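Local coordinates for 450aa long hypothetical fmu protein (Pyrococcus horikoshii, PDB 2YXL), which probably methylates C5 of cytosine in RNA with S-adenosyl-L-methionine as methyl donor, as an archaeal member of the RsmB/NOP family, at residues Gly167-Glu172 and Trp432-Ser437; Ser343-Lys348 and Thr388-Phe393. All blocks are in the same frame, centred on the assembly; numbering follows the deposited sequence.

Interaction 1. Residues Gly167-Glu172 and Trp432-Ser437; sequences GILGDE and WPHRHS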
loop_
_atom_site.group_PDB
_atom_site.type_symbol
_atom_site.label_atom_id
_atom_site.label_comp_id
_atom_site.label_asym_id
_atom_site.label_seq_id
_atom_site.Cartn_x
_atom_site.Cartn_y
_atom_site.Cartn_z
ATOM N N GLY A 167 17.617 -10.001 10.051
ATOM C CA GLY A 167 18.215 -11.078 9.258
ATOM C C GLY A 167 18.454 -10.710 7.802
ATOM O O GLY A 167 19.186 -11.404 7.093
ATOM N N ILE A 168 17.835 -9.616 7.359
ATOM C CA ILE A 168 17.945 -9.154 5.975
ATOM C C ILE A 168 18.851 -7.924 5.848
ATOM O O ILE A 168 19.668 -7.849 4.932
ATOM C CB ILE A 168 16.543 -8.863 5.357
ATOM C CG1 ILE A 168 15.659 -10.115 5.418
ATOM C CG2 ILE A 168 16.669 -8.365 3.914
ATOM C CD1 ILE A 168 14.194 -9.870 5.123
ATOM N N LEU A 169 18.714 -6.977 6.775
ATOM C CA LEU A 169 19.399 -5.685 6.661
ATOM C C LEU A 169 20.541 -5.455 7.654
ATOM O O LEU A 169 21.443 -4.658 7.386
ATOM C CB LEU A 169 18.393 -4.531 6.727
ATOM C CG LEU A 169 17.463 -4.359 5.521
ATOM C CD1 LEU A 169 16.443 -3.270 5.797
ATOM C CD2 LEU A 169 18.241 -4.052 4.244
ATOM N N GLY A 170 20.487 -6.140 8.795
ATOM C CA GLY A 170 21.518 -6.026 9.829
ATOM C C GLY A 170 21.649 -4.627 10.403
ATOM O O GLY A 170 20.748 -4.144 11.092
ATOM N N ASP A 171 22.773 -3.979 10.102
ATOM C CA ASP A 171 23.071 -2.620 10.568
ATOM C C ASP A 171 22.042 -1.588 10.110
ATOM O O ASP A 171 21.830 -0.576 10.780
ATOM C CB ASP A 171 24.464 -2.187 10.092
ATOM C CG ASP A 171 25.589 -2.972 10.751
ATOM O OD1 ASP A 171 26.764 -2.700 10.428
ATOM O OD2 ASP A 171 25.307 -3.854 11.592
ATOM N N GLU A 172 21.409 -1.855 8.971
ATOM C CA GLU A 172 20.463 -0.921 8.358
ATOM C C GLU A 172 19.034 -1.032 8.898
ATOM O O GLU A 172 18.155 -0.274 8.483
ATOM C CB GLU A 172 20.472 -1.082 6.832
ATOM C CG GLU A 172 21.764 -0.615 6.166
ATOM C CD GLU A 172 21.765 -0.791 4.654
ATOM O OE1 GLU A 172 20.678 -0.909 4.047
ATOM O OE2 GLU A 172 22.866 -0.801 4.067
ATOM N N TRP A 432 14.623 0.112 -1.634
ATOM C CA TRP A 432 14.455 0.207 -0.189
ATOM C C TRP A 432 13.984 1.602 0.211
ATOM O O TRP A 432 14.474 2.598 -0.330
ATOM C CB TRP A 432 15.771 -0.111 0.520
ATOM C CG TRP A 432 16.223 -1.528 0.371
ATOM C CD1 TRP A 432 17.153 -2.004 -0.509
ATOM C CD2 TRP A 432 15.776 -2.659 1.132
ATOM N NE1 TRP A 432 17.313 -3.360 -0.345
ATOM C CE2 TRP A 432 16.480 -3.788 0.656
ATOM C CE3 TRP A 432 14.847 -2.828 2.169
ATOM C CZ2 TRP A 432 16.285 -5.071 1.179
ATOM C CZ3 TRP A 432 14.656 -4.102 2.693
ATOM C CH2 TRP A 432 15.371 -5.208 2.195
ATOM N N PRO A 433 13.037 1.681 1.166
ATOM C CA PRO A 433 12.526 2.968 1.655
ATOM C C PRO A 433 13.617 3.889 2.203
ATOM O O PRO A 433 13.622 5.080 1.893
ATOM C CB PRO A 433 11.555 2.562 2.773
ATOM C CG PRO A 433 11.165 1.160 2.445
ATOM C CD PRO A 433 12.377 0.541 1.835
ATOM N N HIS A 434 14.536 3.334 2.989
ATOM C CA HIS A 434 15.585 4.121 3.643
ATOM C C HIS A 434 16.730 4.510 2.706
ATOM O O HIS A 434 17.500 5.421 3.015
ATOM C CB HIS A 434 16.117 3.391 4.887
ATOM C CG HIS A 434 16.797 2.090 4.589
ATOM N ND1 HIS A 434 16.131 1.000 4.069
ATOM C CD2 HIS A 434 18.084 1.701 4.753
ATOM C CE1 HIS A 434 16.980 0.000 3.916
ATOM N NE2 HIS A 434 18.171 0.398 4.325
ATOM N N ARG A 435 16.838 3.826 1.568
ATOM C CA ARG A 435 17.853 4.158 0.562
ATOM C C ARG A 435 17.299 5.004 -0.583
ATOM O O ARG A 435 18.008 5.847 -1.125
ATOM C CB ARG A 435 18.492 2.893 -0.021
ATOM C CG ARG A 435 19.250 2.027 0.971
ATOM C CD ARG A 435 19.960 0.898 0.246
ATOM N NE ARG A 435 20.197 -0.262 1.104
ATOM C CZ ARG A 435 20.608 -1.454 0.670
ATOM N NH1 ARG A 435 20.827 -1.664 -0.624
ATOM N NH2 ARG A 435 20.795 -2.444 1.534
ATOM N N HIS A 436 16.039 4.780 -0.949
ATOM C CA HIS A 436 15.514 5.324 -2.207
ATOM C C HIS A 436 14.249 6.172 -2.097
ATOM O O HIS A 436 13.811 6.747 -3.091
ATOM C CB HIS A 436 15.288 4.196 -3.219
ATOM C CG HIS A 436 16.490 3.332 -3.445
ATOM N ND1 HIS A 436 16.536 2.009 -3.062
ATOM C CD2 HIS A 436 17.687 3.602 -4.014
ATOM C CE1 HIS A 436 17.710 1.499 -3.391
ATOM N NE2 HIS A 436 18.428 2.445 -3.969
ATOM N N SER A 437 13.668 6.249 -0.903
ATOM C CA SER A 437 12.421 7.000 -0.677
ATOM C C SER A 437 11.262 6.538 -1.570
ATOM O O SER A 437 10.461 7.344 -2.051
ATOM C CB SER A 437 12.650 8.509 -0.813
ATOM O OG SER A 437 13.507 8.972 0.211
#
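Glu172 meets His434 and Arg435 through a single oxygen, OE1. Its side chain is extended beyond CG (chi2 180°), which carries the carboxylate across to them. His434 NE2 donates to Glu172 OE1 at 2.8 Å, nearly straight (167°), from the anti side but tilted out of the carboxylate plane. Arg435 comes from the syn side, also somewhat out of that plane, and grips the same atom side-on. Arg435 NH2 lies 2.9 Å and Arg435 NE 3.1 Å from Glu172 OE1, in a salt bridge. OE1 sits at the guanidinium edge, near its plane, which is turned 77° from the carboxylate. Three donors on OE1 should fix the carboxylate's rotation.

An apolar group adjoins it. Leu169 CD1 touches both His434 CE1 and Trp432 CZ3. Leu169 CD2 makes a CH-pi contact, 3.7 Å from the centroid of the Trp432 six-membered ring. Ile168 CG2 meets Trp432 CH2 obliquely at 3.8 Å. Trp432 CD1 lies over the centre of the Arg435 guanidinium.

The contact joins the end of helix 159-169, in the ferredoxin-like family region, to the short helix 433-436 of the methyltransferase region. Helix 173-181 adds Phe176 on Leu169 and Ser179 on His434.

Interaction 2. Residues Ser343-Lys348 and Thr388-Phe393; sequences SGTIGK and TTCSIF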
loop_
_atom_site.group_PDB
_atom_site.type_symbol
_atom_site.label_atom_id
_atom_site.label_comp_id
_atom_site.label_asym_id
_atom_site.label_seq_id
_atom_site.Cartn_x
_atom_site.Cartn_y
_atom_site.Cartn_z
ATOM N N SER A 343 5.064 -6.384 2.576
ATOM C CA SER A 343 5.934 -5.945 3.677
ATOM C C SER A 343 6.764 -4.702 3.345
ATOM O O SER A 343 7.115 -3.924 4.234
ATOM C CB SER A 343 6.858 -7.080 4.114
ATOM O OG SER A 343 7.618 -7.559 3.017
ATOM N N GLY A 344 7.074 -4.523 2.065
ATOM C CA GLY A 344 7.804 -3.347 1.611
ATOM C C GLY A 344 6.980 -2.072 1.604
ATOM O O GLY A 344 7.523 -0.985 1.402
ATOM N N THR A 345 5.673 -2.201 1.822
ATOM C CA THR A 345 4.772 -1.052 1.778
ATOM C C THR A 345 4.347 -0.557 3.168
ATOM O O THR A 345 3.413 0.240 3.285
ATOM C CB THR A 345 3.525 -1.325 0.889
ATOM O OG1 THR A 345 2.678 -2.293 1.517
ATOM C CG2 THR A 345 3.936 -1.832 -0.484
ATOM N N ILE A 346 5.045 -1.000 4.214
ATOM C CA ILE A 346 4.656 -0.657 5.589
ATOM C C ILE A 346 4.864 0.820 5.990
ATOM O O ILE A 346 4.428 1.243 7.063
ATOM C CB ILE A 346 5.264 -1.617 6.661
ATOM C CG1 ILE A 346 6.795 -1.578 6.653
ATOM C CG2 ILE A 346 4.708 -3.033 6.487
ATOM C CD1 ILE A 346 7.417 -2.105 7.942
ATOM N N GLY A 347 5.525 1.589 5.128
ATOM C CA GLY A 347 5.613 3.038 5.301
ATOM C C GLY A 347 4.376 3.722 4.754
ATOM O O GLY A 347 3.907 4.716 5.309
ATOM N N LYS A 348 3.843 3.168 3.668
ATOM C CA LYS A 348 2.664 3.696 2.987
ATOM C C LYS A 348 1.363 3.220 3.644
ATOM O O LYS A 348 0.438 4.013 3.842
ATOM C CB LYS A 348 2.708 3.293 1.509
ATOM C CG LYS A 348 1.585 3.852 0.648
ATOM C CD LYS A 348 1.543 3.159 -0.710
ATOM C CE LYS A 348 0.447 3.742 -1.596
ATOM N NZ LYS A 348 0.631 3.332 -3.016
ATOM N N THR A 388 8.059 -9.323 -10.100
ATOM C CA THR A 388 8.174 -8.293 -9.073
ATOM C C THR A 388 7.230 -8.570 -7.922
ATOM O O THR A 388 6.142 -9.114 -8.117
ATOM C CB THR A 388 7.869 -6.859 -9.600
ATOM O OG1 THR A 388 6.533 -6.796 -10.113
ATOM C CG2 THR A 388 8.852 -6.430 -10.671
ATOM N N THR A 389 7.678 -8.209 -6.723
ATOM C CA THR A 389 6.820 -8.100 -5.551
ATOM C C THR A 389 7.122 -6.771 -4.860
ATOM O O THR A 389 8.173 -6.163 -5.090
ATOM C CB THR A 389 7.061 -9.236 -4.525
ATOM O OG1 THR A 389 8.299 -9.008 -3.837
ATOM C CG2 THR A 389 7.080 -10.613 -5.198
ATOM N N CYS A 390 6.197 -6.320 -4.020
ATOM C CA CYS A 390 6.488 -5.218 -3.114
ATOM C C CYS A 390 6.700 -5.778 -1.709
ATOM O O CYS A 390 6.159 -5.277 -0.726
ATOM C CB CYS A 390 5.393 -4.153 -3.159
ATOM S SG CYS A 390 3.739 -4.812 -3.008
ATOM N N SER A 391 7.497 -6.841 -1.645
ATOM C CA SER A 391 7.855 -7.497 -0.396
ATOM C C SER A 391 9.364 -7.424 -0.200
ATOM O O SER A 391 10.120 -7.384 -1.170
ATOM C CB SER A 391 7.395 -8.956 -0.413
ATOM O OG SER A 391 7.946 -9.679 0.676
ATOM N N ILE A 392 9.797 -7.412 1.057
ATOM C CA ILE A 392 11.223 -7.354 1.374
ATOM C C ILE A 392 11.796 -8.718 1.758
ATOM O O ILE A 392 13.006 -8.852 1.953
ATOM C CB ILE A 392 11.529 -6.328 2.490
ATOM C CG1 ILE A 392 10.704 -6.630 3.744
ATOM C CG2 ILE A 392 11.294 -4.900 1.976
ATOM C CD1 ILE A 392 11.325 -6.132 5.036
ATOM N N PHE A 393 10.927 -9.721 1.857
ATOM C CA PHE A 393 11.330 -11.052 2.298
ATOM C C PHE A 393 12.002 -11.854 1.192
ATOM O O PHE A 393 11.522 -11.889 0.056
ATOM C CB PHE A 393 10.130 -11.829 2.849
ATOM C CG PHE A 393 9.455 -11.168 4.021
ATOM C CD1 PHE A 393 8.077 -10.963 4.016
ATOM C CD2 PHE A 393 10.189 -10.753 5.129
ATOM C CE1 PHE A 393 7.436 -10.361 5.099
ATOM C CE2 PHE A 393 9.558 -10.145 6.216
ATOM C CZ PHE A 393 8.178 -9.951 6.199
#
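Ser343 and Gly344 bind the backbone of the 388-393 segment through two hydrogen bonds. Ile392 N donates to Ser343 OG, 2.9 Å away and almost straight (170°). Ser343 OG stands between its own backbone N and carbonyl carbon (chi1 56°), where it faces this N-H. The second bond runs from Gly344 N to Cys390 O, at 3.0 Å. It is more bent, and the donor is tilted 30° from the carbonyl plane. The hydroxyl of Thr345 bonds back to Ser342 O.

Two ST turns shape the 388-393 segment itself. Thr389 OG1 accepts from Ser391 N, and Ser391 OG accepts from Phe393 N at 3.2 Å. Ser391 OG is also hydrogen-bonded to Glu396 and Thr341, and Thr389 OG1 to Asn397.

Apolar contacts complete the interface. Ser343 OG stands over one face of the Phe393 ring, offset toward the rim, and Ser343 CB is 3.5 Å from Phe393 CE1. Gly344 CA touches Ile392 CG2 at 3.8 Å. Thr345 CG2 packs on Cys390, 3.8 Å from its CB and 3.9 Å from its SG.

Cys390 is the predicted nucleophile, near the C-terminal end of strand 383-389 of the Rossmann-like methyltransferase fold. The bonds here hold the backbone on its C-terminal side: its own carbonyl and the N-H of Ile392 both have partners. Its sulfur meets a methyl group in this contact. The chemistry is consistent with positioning the cysteine through its main chain.

Interactions 1 and 2 are neighbours, with centres 12 Å apart. Both segments of interaction 2 fall in the sequence between the two segments of interaction 1. They touch where Trp432 CZ3 packs on Ile392 CG2 at 3.5 Å, and where Ile168 CD1 reaches Ile392 O, also at 3.5 Å. Ile392 therefore connects the apolar part of interaction 1 to the loop that follows the predicted nucleophile, Cys390. Interaction 2 holds this predicted active-site cysteine: the Cys390 side chain is about 5 Å from bound sinefungin and about 6 Å from that of Asp337. Interaction 1 lies nearer the surface, with the Trp432 side chain about 11 Å from that of Cys390.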